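Local coordinates for protein lectin CEL-IV, C-type (Cucumaria echinata, PDB 3ALU) that binds carbohydrate through a calcium-dependent C-type lectin domain, recognising galactose and galactose-containing sugars such as raffinose, at residues A[23-26]-A[27-30]; A[63-66]-A[67-71]; A[90-93]-A[94-97]; A[123-127]-A[128-132]. All coordinates share one frame; numbering follows the deposited sequence.

Interaction 1. Residues A[23-26]-A[27-30]; sequences HLNF and DNAE
Leu24 and Asn25 meet Asn28 and Ala29 where strand 23-24 of the C-type lectin domain runs into helix 26-33, with Asn25 at the N-cap position. The backbone bonds begin the helix: Ala29 N donates to Asn25 O at 2.8 Å, and Glu30 N donates to Phe26 O at 2.9 Å in an almost straight bond, with an angle of 176° at the hydrogen. Asparagine is a usual choice for an N-cap, since its short polar side chain can lie beside the amides of the first turn. Here Asn25 CG lies between the backbone N and the carbonyl carbon (chi1 67°), which folds the side chain back toward Asn28. A water ties the same two residues together, accepting from Asn25 N and donating to Asn28 OD1.

The apolar contacts lie next to the cap. Leu24 CB faces Ala29 CB at 4.1 Å, and the small alanine lets strand and helix come close; both residues also rest on Tyr145 of strand 143-148. Phe26 CG lies opposite the residue's own backbone N (chi1 -178°), which sends the ring into the protein, edge-to-face with Tyr84 and in a cation-pi contact with Arg121. At the edge of that ring, in its plane, Asp27 OD1 lies 3.7 Å from Phe26 CD1.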
ATOM      1  N   HIS A  23      13.044 -22.889 -16.676  1.00 19.65           N
ATOM      2  CA  HIS A  23      13.820 -23.769 -15.824  1.00 18.98           C
ATOM      3  C   HIS A  23      15.245 -23.289 -15.933  1.00 18.96           C
ATOM      4  O   HIS A  23      15.827 -23.273 -17.031  1.00 19.61           O
ATOM      5  CB  HIS A  23      13.704 -25.214 -16.295  1.00 19.26           C
ATOM      6  CG  HIS A  23      12.420 -25.901 -15.910  1.00 21.08           C
ATOM      7  ND1 HIS A  23      11.174 -25.315 -16.018  1.00 26.18           N
ATOM      8  CD2 HIS A  23      12.199 -27.152 -15.445  1.00 25.26           C
ATOM      9  CE1 HIS A  23      10.241 -26.174 -15.651  1.00 19.30           C
ATOM     10  NE2 HIS A  23      10.838 -27.297 -15.298  1.00 28.51           N
ATOM     11  N   LEU A  24      15.834 -22.945 -14.796  1.00 16.87           N
ATOM     12  CA  LEU A  24      17.182 -22.435 -14.766  1.00 16.54           C
ATOM     13  C   LEU A  24      17.966 -23.179 -13.700  1.00 16.06           C
ATOM     14  O   LEU A  24      17.388 -23.652 -12.706  1.00 16.04           O
ATOM     15  CB  LEU A  24      17.161 -20.966 -14.390  1.00 16.93           C
ATOM     16  CG  LEU A  24      17.271 -19.834 -15.428  1.00 22.55           C
ATOM     17  CD1 LEU A  24      17.236 -20.254 -16.921  1.00 20.07           C
ATOM     18  CD2 LEU A  24      16.510 -18.579 -15.081  1.00 20.10           C
ATOM     19  N   ASN A  25      19.283 -23.207 -13.862  1.00 15.20           N
ATOM     20  CA  ASN A  25      20.114 -23.750 -12.778  1.00 14.92           C
ATOM     21  C   ASN A  25      20.207 -22.748 -11.631  1.00 14.53           C
ATOM     22  O   ASN A  25      19.693 -21.630 -11.731  1.00 14.47           O
ATOM     23  CB  ASN A  25      21.494 -24.252 -13.266  1.00 16.01           C
ATOM     24  CG  ASN A  25      22.425 -23.141 -13.762  1.00 15.78           C
ATOM     25  OD1 ASN A  25      23.309 -23.418 -14.595  1.00 22.64           O
ATOM     26  ND2 ASN A  25      22.294 -21.949 -13.264  1.00 13.86           N
ATOM     27  N   PHE A  26      20.817 -23.129 -10.517  1.00 14.21           N
ATOM     28  CA  PHE A  26      20.696 -22.271  -9.354  1.00 13.48           C
ATOM     29  C   PHE A  26      21.281 -20.889  -9.585  1.00 14.05           C
ATOM     30  O   PHE A  26      20.670 -19.877  -9.246  1.00 14.70           O
ATOM     31  CB  PHE A  26      21.411 -22.879  -8.137  1.00 13.17           C
ATOM     32  CG  PHE A  26      21.255 -22.044  -6.894  1.00 10.66           C
ATOM     33  CD1 PHE A  26      22.206 -21.080  -6.535  1.00 12.24           C
ATOM     34  CD2 PHE A  26      20.141 -22.229  -6.086  1.00 11.30           C
ATOM     35  CE1 PHE A  26      22.030 -20.298  -5.365  1.00 12.85           C
ATOM     36  CE2 PHE A  26      19.955 -21.420  -4.940  1.00 10.79           C
ATOM     37  CZ  PHE A  26      20.882 -20.504  -4.569  1.00 11.49           C
ATOM     38  N   ASP A  27      22.493 -20.831 -10.127  1.00 13.63           N
ATOM     39  CA  ASP A  27      23.171 -19.550 -10.285  1.00 16.00           C
ATOM     40  C   ASP A  27      22.424 -18.672 -11.295  1.00 14.81           C
ATOM     41  O   ASP A  27      22.308 -17.480 -11.088  1.00 15.91           O
ATOM     42  CB  ASP A  27      24.604 -19.788 -10.766  1.00 16.89           C
ATOM     43  CG  ASP A  27      25.563 -20.225  -9.643  1.00 23.81           C
ATOM     44  OD1 ASP A  27      25.242 -20.069  -8.439  1.00 25.71           O
ATOM     45  OD2 ASP A  27      26.692 -20.673  -9.998  1.00 28.94           O
ATOM     46  N   ASN A  28      21.913 -19.270 -12.362  1.00 15.39           N
ATOM     47  CA  ASN A  28      21.141 -18.508 -13.343  1.00 16.08           C
ATOM     48  C   ASN A  28      19.770 -18.053 -12.816  1.00 15.83           C
ATOM     49  O   ASN A  28      19.301 -16.965 -13.198  1.00 15.93           O
ATOM     50  CB  ASN A  28      20.977 -19.292 -14.658  1.00 17.20           C
ATOM     51  CG  ASN A  28      22.286 -19.376 -15.450  1.00 18.92           C
ATOM     52  OD1 ASN A  28      22.491 -20.289 -16.267  1.00 22.57           O
ATOM     53  ND2 ASN A  28      23.197 -18.443 -15.174  1.00 20.15           N
ATOM     54  N   ALA A  29      19.157 -18.861 -11.929  1.00 15.23           N
ATOM     55  CA  ALA A  29      17.903 -18.454 -11.269  1.00 14.39           C
ATOM     56  C   ALA A  29      18.158 -17.288 -10.361  1.00 13.98           C
ATOM     57  O   ALA A  29      17.453 -16.269 -10.425  1.00 15.37           O
ATOM     58  CB  ALA A  29      17.213 -19.654 -10.503  1.00 12.56           C
ATOM     59  N   GLU A  30      19.190 -17.373  -9.519  1.00 12.83           N
ATOM     60  CA  GLU A  30      19.552 -16.229  -8.683  1.00 12.72           C
ATOM     61  C   GLU A  30      19.814 -14.963  -9.552  1.00 14.60           C
ATOM     62  O   GLU A  30      19.312 -13.878  -9.258  1.00 13.74           O
ATOM     63  CB  GLU A  30      20.749 -16.583  -7.795  1.00 14.22           C
ATOM     64  CG  GLU A  30      21.321 -15.404  -7.003  1.00 13.24           C
ATOM     65  CD  GLU A  30      20.412 -14.809  -5.917  1.00 15.72           C
ATOM     66  OE1 GLU A  30      20.769 -13.711  -5.476  1.00 16.42           O
ATOM     67  OE2 GLU A  30      19.392 -15.425  -5.480  1.00 14.87           O
TER
HETATM   68  O   HOH W   1      20.364 -22.484 -16.793  1.00 12.20           O

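Interaction 2. Residues A[63-66]-A[67-71]; sequences LTEL and VKTSL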
ATOM      1  N   LEU A  63       4.392 -19.875   0.705  1.00 12.45           N
ATOM      2  CA  LEU A  63       5.106 -20.218  -0.536  1.00 12.47           C
ATOM      3  C   LEU A  63       4.731 -21.582  -1.107  1.00 12.54           C
ATOM      4  O   LEU A  63       4.653 -21.756  -2.325  1.00 12.26           O
ATOM      5  CB  LEU A  63       6.626 -20.030  -0.409  1.00 11.66           C
ATOM      6  CG  LEU A  63       7.073 -18.595  -0.082  1.00 12.52           C
ATOM      7  CD1 LEU A  63       8.551 -18.537   0.270  1.00 16.08           C
ATOM      8  CD2 LEU A  63       6.752 -17.586  -1.316  1.00 14.76           C
ATOM      9  N   THR A  64       4.454 -22.550  -0.223  1.00 12.92           N
ATOM     10  CA  THR A  64       3.975 -23.838  -0.674  1.00 13.50           C
ATOM     11  C   THR A  64       2.622 -23.694  -1.414  1.00 13.93           C
ATOM     12  O   THR A  64       2.435 -24.296  -2.492  1.00 15.50           O
ATOM     13  CB  THR A  64       3.828 -24.804   0.504  1.00 14.65           C
ATOM     14  OG1 THR A  64       5.127 -24.991   1.057  1.00 15.84           O
ATOM     15  CG2 THR A  64       3.334 -26.153   0.005  1.00 15.92           C
ATOM     16  N   GLU A  65       1.738 -22.867  -0.848  1.00 14.71           N
ATOM     17  CA  GLU A  65       0.407 -22.684  -1.411  1.00 15.49           C
ATOM     18  C   GLU A  65       0.575 -21.936  -2.745  1.00 14.70           C
ATOM     19  O   GLU A  65      -0.137 -22.235  -3.720  1.00 16.06           O
ATOM     20  CB  GLU A  65      -0.492 -21.911  -0.459  1.00 16.52           C
ATOM     21  CG  GLU A  65      -1.897 -21.703  -1.055  1.00 22.06           C
ATOM     22  CD  GLU A  65      -2.989 -21.391  -0.030  1.00 30.18           C
ATOM     23  OE1 GLU A  65      -2.692 -20.832   1.054  1.00 34.80           O
ATOM     24  OE2 GLU A  65      -4.161 -21.693  -0.344  1.00 33.71           O
ATOM     25  N   LEU A  66       1.509 -20.995  -2.796  1.00 14.71           N
ATOM     26  CA  LEU A  66       1.812 -20.312  -4.055  1.00 15.08           C
ATOM     27  C   LEU A  66       2.206 -21.308  -5.138  1.00 15.53           C
ATOM     28  O   LEU A  66       1.663 -21.287  -6.284  1.00 15.79           O
ATOM     29  CB  LEU A  66       2.873 -19.224  -3.864  1.00 14.69           C
ATOM     30  CG  LEU A  66       3.268 -18.434  -5.136  1.00 16.40           C
ATOM     31  CD1 LEU A  66       2.076 -17.767  -5.824  1.00 17.81           C
ATOM     32  CD2 LEU A  66       4.362 -17.416  -4.809  1.00 18.18           C
ATOM     33  N   VAL A  67       3.117 -22.224  -4.798  1.00 14.02           N
ATOM     34  CA  VAL A  67       3.557 -23.199  -5.778  1.00 14.32           C
ATOM     35  C   VAL A  67       2.442 -24.179  -6.152  1.00 15.02           C
ATOM     36  O   VAL A  67       2.212 -24.442  -7.363  1.00 15.91           O
ATOM     37  CB  VAL A  67       4.823 -23.960  -5.276  1.00 13.50           C
ATOM     38  CG1 VAL A  67       5.173 -25.127  -6.200  1.00 14.09           C
ATOM     39  CG2 VAL A  67       6.006 -23.010  -5.152  1.00 13.07           C
ATOM     40  N   LYS A  68       1.736 -24.710  -5.151  1.00 15.04           N
ATOM     41  CA  LYS A  68       0.785 -25.771  -5.431  1.00 16.57           C
ATOM     42  C   LYS A  68      -0.436 -25.246  -6.135  1.00 16.38           C
ATOM     43  O   LYS A  68      -0.973 -25.946  -6.995  1.00 19.33           O
ATOM     44  CB  LYS A  68       0.395 -26.545  -4.184  1.00 16.89           C
ATOM     45  CG  LYS A  68       1.578 -27.379  -3.653  1.00 18.85           C
ATOM     46  CD  LYS A  68       1.161 -28.327  -2.546  1.00 22.76           C
ATOM     47  CE  LYS A  68       0.134 -29.337  -3.022  1.00 24.47           C
ATOM     48  NZ  LYS A  68      -0.228 -30.251  -1.883  1.00 24.66           N
ATOM     49  N   THR A  69      -0.874 -24.042  -5.788  1.00 16.18           N
ATOM     50  CA  THR A  69      -2.014 -23.459  -6.545  1.00 16.20           C
ATOM     51  C   THR A  69      -1.605 -22.997  -7.954  1.00 16.65           C
ATOM     52  O   THR A  69      -2.463 -22.961  -8.856  1.00 16.37           O
ATOM     53  CB  THR A  69      -2.699 -22.298  -5.813  1.00 17.71           C
ATOM     54  OG1 THR A  69      -1.781 -21.217  -5.635  1.00 18.56           O
ATOM     55  CG2 THR A  69      -3.225 -22.762  -4.461  1.00 19.40           C
ATOM     56  N   SER A  70      -0.321 -22.663  -8.154  1.00 14.67           N
ATOM     57  CA  SER A  70       0.150 -22.240  -9.477  1.00 15.21           C
ATOM     58  C   SER A  70       0.451 -23.424 -10.416  1.00 15.86           C
ATOM     59  O   SER A  70       0.338 -23.301 -11.639  1.00 16.81           O
ATOM     60  CB  SER A  70       1.389 -21.340  -9.355  1.00 14.03           C
ATOM     61  OG  SER A  70       1.129 -20.181  -8.559  1.00 16.64           O
ATOM     62  N   LEU A  71       0.839 -24.561  -9.843  1.00 16.11           N
ATOM     63  CA  LEU A  71       1.279 -25.722 -10.620  1.00 17.27           C
ATOM     64  C   LEU A  71       0.436 -26.976 -10.356  1.00 17.71           C
ATOM     65  O   LEU A  71       0.999 -28.053 -10.214  1.00 18.06           O
ATOM     66  CB  LEU A  71       2.734 -26.020 -10.273  1.00 16.97           C
ATOM     67  CG  LEU A  71       3.884 -25.275 -10.960  1.00 21.50           C
ATOM     68  CD1 LEU A  71       3.579 -24.103 -11.911  1.00 20.80           C
ATOM     69  CD2 LEU A  71       5.143 -25.150 -10.089  1.00 17.45           C
TER
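Thr69 and Ser70 turn their hydroxyls back onto the carbonyls of Glu65 and Leu66, one turn earlier in helix 57-70, in the tight part of the contact. Thr69 OG1 donates to Glu65 O at 2.7 Å, and Ser70 OG donates to Leu66 O at 2.6 Å. Each carbonyl also accepts the backbone N-H of the residue that supplies the hydroxyl, so two donors grip one oxygen from opposite faces of its plane. The two residues reach this by different torsions: Thr69 OG1 sits between backbone N and carbonyl carbon (chi1 63°), whereas Ser70 OG lies beside the N (chi1 -58°). Val67 CG2 is 3.4 Å from Leu63 O, and the side chain meets Ile146 and Ala126, so a compact apolar residue suits this buried face.

The outer side is looser. The side chains of Thr64 and Lys68 lie side by side, pointing the same way, with Thr64 CG2 4.0 Å from Lys68 CD, while the lysine bends at chi3 and leads away. Glu65 CG meets Thr69 CG2 at 3.8 Å near a neighbouring subunit, whose Leu8 packs on Glu65 and Leu66 and whose Arg18 packs on Thr69. Near the helix C-terminus, the Ser70 N to Leu66 O bond lengthens to 3.1 Å. The added hydroxyl bonds therefore satisfy two polar side chains locally and supplement the helical bonding in its last turn.

Interaction 3. Residues A[90-93]-A[94-97]; sequences GSTN and SDQT
A type I beta turn from Thr92 to Asp95 lies in the loop joining strands 82-89 and 96-98, with Asp95 N donating to Thr92 O at 3.0 Å and Gly90 N donating to Asp95 O at 2.8 Å. Asp95 is also the centre of an inverse gamma turn, which leads the chain into the second strand. Its carboxylate reaches back across the turn: OD1 accepts Thr92 N through its anti lone pair at 3.0 Å, while Thr92 OG1 donates to the same oxygen from above the carboxylate plane at 2.8 Å. Threonine suits the place because chi1 of 74° brings its hydroxyl over Asp95 while the methyl branch stays beside the backbone N. Gly90, with no side chain, fits close against Asp95 CB.

Gln96 reaches back to the turn, and NE2 donates to Asn93 O at 2.9 Å, nearly in line with the carbonyl. Its OE1 takes the indole N-H of Trp109, and Asn93 ND2 bonds weakly to Pro114 O beside the calcium ligand Asn115. On this exposed loop, hydrogen bonds rather than apolar burial define the shape, and the N-H and O-H of Thr92, both on OD1, probably help to stabilise the negative charge of Asp95.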
ATOM      1  N   GLY A  90      26.749 -25.032   2.339  1.00 14.28           N
ATOM      2  CA  GLY A  90      28.186 -24.878   2.034  1.00 14.16           C
ATOM      3  C   GLY A  90      28.979 -26.145   2.361  1.00 14.28           C
ATOM      4  O   GLY A  90      28.542 -27.256   2.083  1.00 13.76           O
ATOM      5  N   SER A  91      30.162 -25.977   2.952  1.00 14.28           N
ATOM      6  CA  SER A  91      31.105 -27.099   3.048  1.00 16.17           C
ATOM      7  C   SER A  91      30.648 -28.142   4.059  1.00 16.65           C
ATOM      8  O   SER A  91      30.961 -29.341   3.940  1.00 16.47           O
ATOM      9  CB  SER A  91      32.491 -26.584   3.397  1.00 15.57           C
ATOM     10  OG  SER A  91      33.002 -25.810   2.336  1.00 17.24           O
ATOM     11  N   THR A  92      29.855 -27.696   5.040  1.00 17.26           N
ATOM     12  CA  THR A  92      29.171 -28.621   5.963  1.00 18.27           C
ATOM     13  C   THR A  92      27.716 -28.191   6.087  1.00 18.08           C
ATOM     14  O   THR A  92      27.334 -27.091   5.616  1.00 18.33           O
ATOM     15  CB  THR A  92      29.774 -28.593   7.416  1.00 19.34           C
ATOM     16  OG1 THR A  92      29.380 -27.382   8.076  1.00 21.34           O
ATOM     17  CG2 THR A  92      31.293 -28.638   7.377  1.00 20.09           C
ATOM     18  N   ASN A  93      26.908 -29.028   6.734  1.00 19.02           N
ATOM     19  CA  ASN A  93      25.471 -28.780   6.766  1.00 18.96           C
ATOM     20  C   ASN A  93      25.099 -27.620   7.659  1.00 19.35           C
ATOM     21  O   ASN A  93      24.012 -27.082   7.514  1.00 20.53           O
ATOM     22  CB  ASN A  93      24.671 -30.009   7.202  1.00 19.34           C
ATOM     23  CG  ASN A  93      24.494 -31.031   6.094  1.00 21.90           C
ATOM     24  OD1 ASN A  93      24.853 -30.810   4.941  1.00 22.80           O
ATOM     25  ND2 ASN A  93      23.934 -32.176   6.454  1.00 25.60           N
ATOM     26  N   SER A  94      25.979 -27.236   8.590  1.00 18.84           N
ATOM     27  CA  SER A  94      25.701 -26.028   9.368  1.00 19.20           C
ATOM     28  C   SER A  94      25.952 -24.749   8.574  1.00 18.91           C
ATOM     29  O   SER A  94      25.576 -23.682   9.029  1.00 20.29           O
ATOM     30  CB  SER A  94      26.461 -26.006  10.695  1.00 19.50           C
ATOM     31  OG  SER A  94      27.857 -26.033  10.484  1.00 21.09           O
ATOM     32  N   ASP A  95      26.586 -24.853   7.398  1.00 17.47           N
ATOM     33  CA  ASP A  95      26.931 -23.688   6.611  1.00 16.21           C
ATOM     34  C   ASP A  95      25.779 -23.338   5.683  1.00 15.62           C
ATOM     35  O   ASP A  95      25.907 -23.407   4.471  1.00 16.98           O
ATOM     36  CB  ASP A  95      28.237 -23.893   5.815  1.00 17.00           C
ATOM     37  CG  ASP A  95      29.427 -24.113   6.730  1.00 21.98           C
ATOM     38  OD1 ASP A  95      30.116 -25.137   6.567  1.00 25.14           O
ATOM     39  OD2 ASP A  95      29.649 -23.277   7.635  1.00 23.64           O
ATOM     40  N   GLN A  96      24.659 -22.952   6.283  1.00 13.73           N
ATOM     41  CA  GLN A  96      23.467 -22.616   5.477  1.00 13.13           C
ATOM     42  C   GLN A  96      23.364 -21.116   5.396  1.00 12.27           C
ATOM     43  O   GLN A  96      23.520 -20.428   6.426  1.00 13.68           O
ATOM     44  CB  GLN A  96      22.210 -23.206   6.119  1.00 12.37           C
ATOM     45  CG  GLN A  96      22.136 -24.703   5.936  1.00 14.55           C
ATOM     46  CD  GLN A  96      20.987 -25.361   6.618  1.00 19.34           C
ATOM     47  OE1 GLN A  96      19.878 -24.828   6.669  1.00 17.38           O
ATOM     48  NE2 GLN A  96      21.231 -26.558   7.138  1.00 17.76           N
ATOM     49  N   THR A  97      23.123 -20.599   4.175  1.00 12.16           N
ATOM     50  CA  THR A  97      22.986 -19.157   3.948  1.00 12.63           C
ATOM     51  C   THR A  97      21.877 -18.942   2.923  1.00 12.47           C
ATOM     52  O   THR A  97      21.611 -19.803   2.086  1.00 13.70           O
ATOM     53  CB  THR A  97      24.285 -18.474   3.397  1.00 13.98           C
ATOM     54  OG1 THR A  97      24.720 -19.123   2.197  1.00 15.02           O
ATOM     55  CG2 THR A  97      25.462 -18.537   4.426  1.00 15.29           C
TER

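Interaction 4. Residues A[123-127]-A[128-132]; sequences AIAAG and DYSRG. With FRU (beta-D-fructofuranose), chain E.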
ATOM      1  N   ALA A 123      15.449 -26.312  -2.447  1.00 11.93           N
ATOM      2  CA  ALA A 123      14.287 -26.116  -3.294  1.00 12.16           C
ATOM      3  C   ALA A 123      13.068 -26.528  -2.510  1.00 13.35           C
ATOM      4  O   ALA A 123      13.082 -27.527  -1.744  1.00 13.36           O
ATOM      5  CB  ALA A 123      14.387 -26.971  -4.558  1.00 11.82           C
ATOM      6  N   ILE A 124      11.985 -25.787  -2.701  1.00 12.62           N
ATOM      7  CA  ILE A 124      10.671 -26.241  -2.227  1.00 12.22           C
ATOM      8  C   ILE A 124      10.304 -27.444  -3.065  1.00 13.27           C
ATOM      9  O   ILE A 124      10.294 -27.370  -4.296  1.00 14.78           O
ATOM     10  CB  ILE A 124       9.606 -25.111  -2.383  1.00 11.81           C
ATOM     11  CG1 ILE A 124       9.817 -24.074  -1.263  1.00 13.87           C
ATOM     12  CG2 ILE A 124       8.147 -25.680  -2.377  1.00 11.27           C
ATOM     13  CD1 ILE A 124       8.989 -22.767  -1.436  1.00 15.70           C
ATOM     14  N   ALA A 125      10.028 -28.566  -2.418  1.00 13.59           N
ATOM     15  CA  ALA A 125       9.683 -29.771  -3.162  1.00 13.73           C
ATOM     16  C   ALA A 125       8.176 -29.950  -2.989  1.00 14.58           C
ATOM     17  O   ALA A 125       7.721 -30.457  -1.973  1.00 14.71           O
ATOM     18  CB  ALA A 125      10.494 -30.973  -2.625  1.00 13.55           C
ATOM     19  N   ALA A 126       7.378 -29.512  -3.972  1.00 12.88           N
ATOM     20  CA  ALA A 126       5.930 -29.432  -3.756  1.00 13.86           C
ATOM     21  C   ALA A 126       5.151 -30.691  -4.067  1.00 13.72           C
ATOM     22  O   ALA A 126       3.903 -30.733  -3.888  1.00 14.97           O
ATOM     23  CB  ALA A 126       5.326 -28.243  -4.567  1.00 13.41           C
ATOM     24  N   GLY A 127       5.853 -31.710  -4.571  1.00 14.62           N
ATOM     25  CA  GLY A 127       5.237 -33.024  -4.741  1.00 16.79           C
ATOM     26  C   GLY A 127       4.739 -33.597  -3.437  1.00 17.92           C
ATOM     27  O   GLY A 127       5.141 -33.163  -2.347  1.00 17.98           O
ATOM     28  N   ASP A 128       3.887 -34.612  -3.527  1.00 16.95           N
ATOM     29  CA  ASP A 128       3.234 -35.156  -2.338  1.00 18.22           C
ATOM     30  C   ASP A 128       4.169 -35.858  -1.364  1.00 18.40           C
ATOM     31  O   ASP A 128       3.813 -36.005  -0.212  1.00 18.29           O
ATOM     32  CB  ASP A 128       2.084 -36.089  -2.704  1.00 19.10           C
ATOM     33  CG  ASP A 128       0.911 -35.366  -3.300  1.00 20.50           C
ATOM     34  OD1 ASP A 128       0.090 -36.042  -3.929  1.00 23.23           O
ATOM     35  OD2 ASP A 128       0.784 -34.140  -3.136  1.00 22.37           O
ATOM     36  N   TYR A 129       5.357 -36.246  -1.814  1.00 18.54           N
ATOM     37  CA  TYR A 129       6.314 -36.908  -0.908  1.00 18.46           C
ATOM     38  C   TYR A 129       6.756 -35.935   0.188  1.00 17.51           C
ATOM     39  O   TYR A 129       6.980 -36.316   1.328  1.00 17.87           O
ATOM     40  CB  TYR A 129       7.530 -37.421  -1.696  1.00 20.11           C
ATOM     41  CG  TYR A 129       8.492 -38.183  -0.820  1.00 20.86           C
ATOM     42  CD1 TYR A 129       8.109 -39.402  -0.267  1.00 25.04           C
ATOM     43  CD2 TYR A 129       9.754 -37.677  -0.539  1.00 22.61           C
ATOM     44  CE1 TYR A 129       8.956 -40.107   0.576  1.00 22.95           C
ATOM     45  CE2 TYR A 129      10.633 -38.388   0.310  1.00 21.08           C
ATOM     46  CZ  TYR A 129      10.211 -39.605   0.830  1.00 23.38           C
ATOM     47  OH  TYR A 129      11.027 -40.331   1.655  1.00 26.40           O
ATOM     48  N   SER A 130       6.893 -34.665  -0.182  1.00 16.29           N
ATOM     49  CA  SER A 130       7.558 -33.655   0.661  1.00 15.03           C
ATOM     50  C   SER A 130       6.635 -32.530   1.113  1.00 14.26           C
ATOM     51  O   SER A 130       6.928 -31.828   2.099  1.00 14.76           O
ATOM     52  CB  SER A 130       8.750 -33.097  -0.149  1.00 16.55           C
ATOM     53  OG  SER A 130       8.408 -33.092  -1.568  1.00 18.40           O
ATOM     54  N   ARG A 131       5.496 -32.381   0.426  1.00 13.12           N
ATOM     55  CA  ARG A 131       4.453 -31.401   0.814  1.00 14.16           C
ATOM     56  C   ARG A 131       4.982 -29.975   0.929  1.00 13.34           C
ATOM     57  O   ARG A 131       4.514 -29.192   1.752  1.00 14.72           O
ATOM     58  CB  ARG A 131       3.774 -31.832   2.131  1.00 14.29           C
ATOM     59  CG  ARG A 131       3.077 -33.185   2.055  1.00 16.01           C
ATOM     60  CD  ARG A 131       1.747 -33.073   1.322  1.00 16.69           C
ATOM     61  NE  ARG A 131       1.160 -34.397   1.054  1.00 16.88           N
ATOM     62  CZ  ARG A 131       0.048 -34.574   0.343  1.00 18.11           C
ATOM     63  NH1 ARG A 131      -0.623 -33.512  -0.109  1.00 19.28           N
ATOM     64  NH2 ARG A 131      -0.404 -35.799   0.121  1.00 19.86           N
ATOM     65  N   GLY A 132       5.938 -29.644   0.059  1.00 12.81           N
ATOM     66  CA  GLY A 132       6.510 -28.279  -0.006  1.00 12.80           C
ATOM     67  C   GLY A 132       7.780 -28.102   0.823  1.00 11.82           C
ATOM     68  O   GLY A 132       8.527 -27.133   0.652  1.00 12.81           O
TER
HETATM   69  C1  FRU E   1      11.455 -43.040  -1.057  1.00 41.41           C
HETATM   70  C2  FRU E   1      12.849 -42.528  -1.455  1.00 41.57           C
HETATM   71  C3  FRU E   1      13.948 -43.511  -1.036  1.00 40.29           C
HETATM   72  C4  FRU E   1      15.169 -42.614  -0.899  1.00 40.51           C
HETATM   73  C5  FRU E   1      14.603 -41.253  -0.488  1.00 41.12           C
HETATM   74  C6  FRU E   1      15.270 -40.136  -1.284  1.00 40.26           C
HETATM   75  O1  FRU E   1      11.375 -43.189   0.369  1.00 41.72           O
HETATM   76  O2  FRU E   1      12.912 -42.300  -2.877  1.00 40.38           O
HETATM   77  O3  FRU E   1      14.154 -44.572  -1.982  1.00 39.32           O
HETATM   78  O4  FRU E   1      16.115 -43.108   0.062  1.00 39.43           O
HETATM   79  O5  FRU E   1      13.188 -41.293  -0.773  1.00 40.73           O
HETATM   80  O6  FRU E   1      16.316 -39.559  -0.505  1.00 41.67           O
HETATM   81  O   HOH W   2       2.154 -31.844  -2.218  1.00 20.77           O
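The loop between strands 120-125 and 134-137 belongs to the sugar-binding region of this lectin, and its turn is closed by two backbone carbonyls that each take two donors. Ala125 O receives Ser130 OG and Gly132 N, both at 2.8 Å and from opposite faces of the carbonyl plane. Gly127 O receives Arg131 N at 2.9 Å, nearly in line with the carbonyl, and Ser130 N at 3.2 Å from above its plane. Serine serves well here, since its backbone N-H and its hydroxyl reach different carbonyls of the same turn; Ser130 OG comes within 3.2 Å of Ala125 CB, which a methyl group permits.

Gly132 has a positive phi of 94°, a conformation that calls for glycine, and it passes against Ile124 CG2. In the C-type lectin fold this turn links two antiparallel strands of the sheet, close to the bound galactose unit, and carries Tyr129 of the glycan pocket. With chi1 at -176° the tyrosine swings away from the turn toward the raffinose, and its OH accepts from fructose O1 at 3.2 Å; Trp79 meets the Tyr129 ring edge-to-face.

Lys68 of helix 57-70 touches Arg131. Near this arginine, Asp128 OD2 sits over one face of the guanidinium, an attraction of charges without a directed N-H, and a water 2.7 Å from Ala126 O bridges it to Asp128 OD2.

In the fold
All four interactions are short-range, but their surroundings differ. Interaction 4 is the most buried, interactions 1 and 2 are partly buried, and interaction 3 lies on the surface. Interactions 1 and 2 each hold part of a helix whose inner side packs on strand 143-148, the first at a helix start and the second near a helix end. Interactions 2 and 4 touch, with Val67 CG1 against Ala126 CB, so helix 57-70 backs the loop that reaches the sugar. Interactions 3 and 4 shape turns off the same sheet, one through a carboxylate and a side-chain amide, the other mainly through shared backbone carbonyls; of the four, interaction 4 alone meets the ligand.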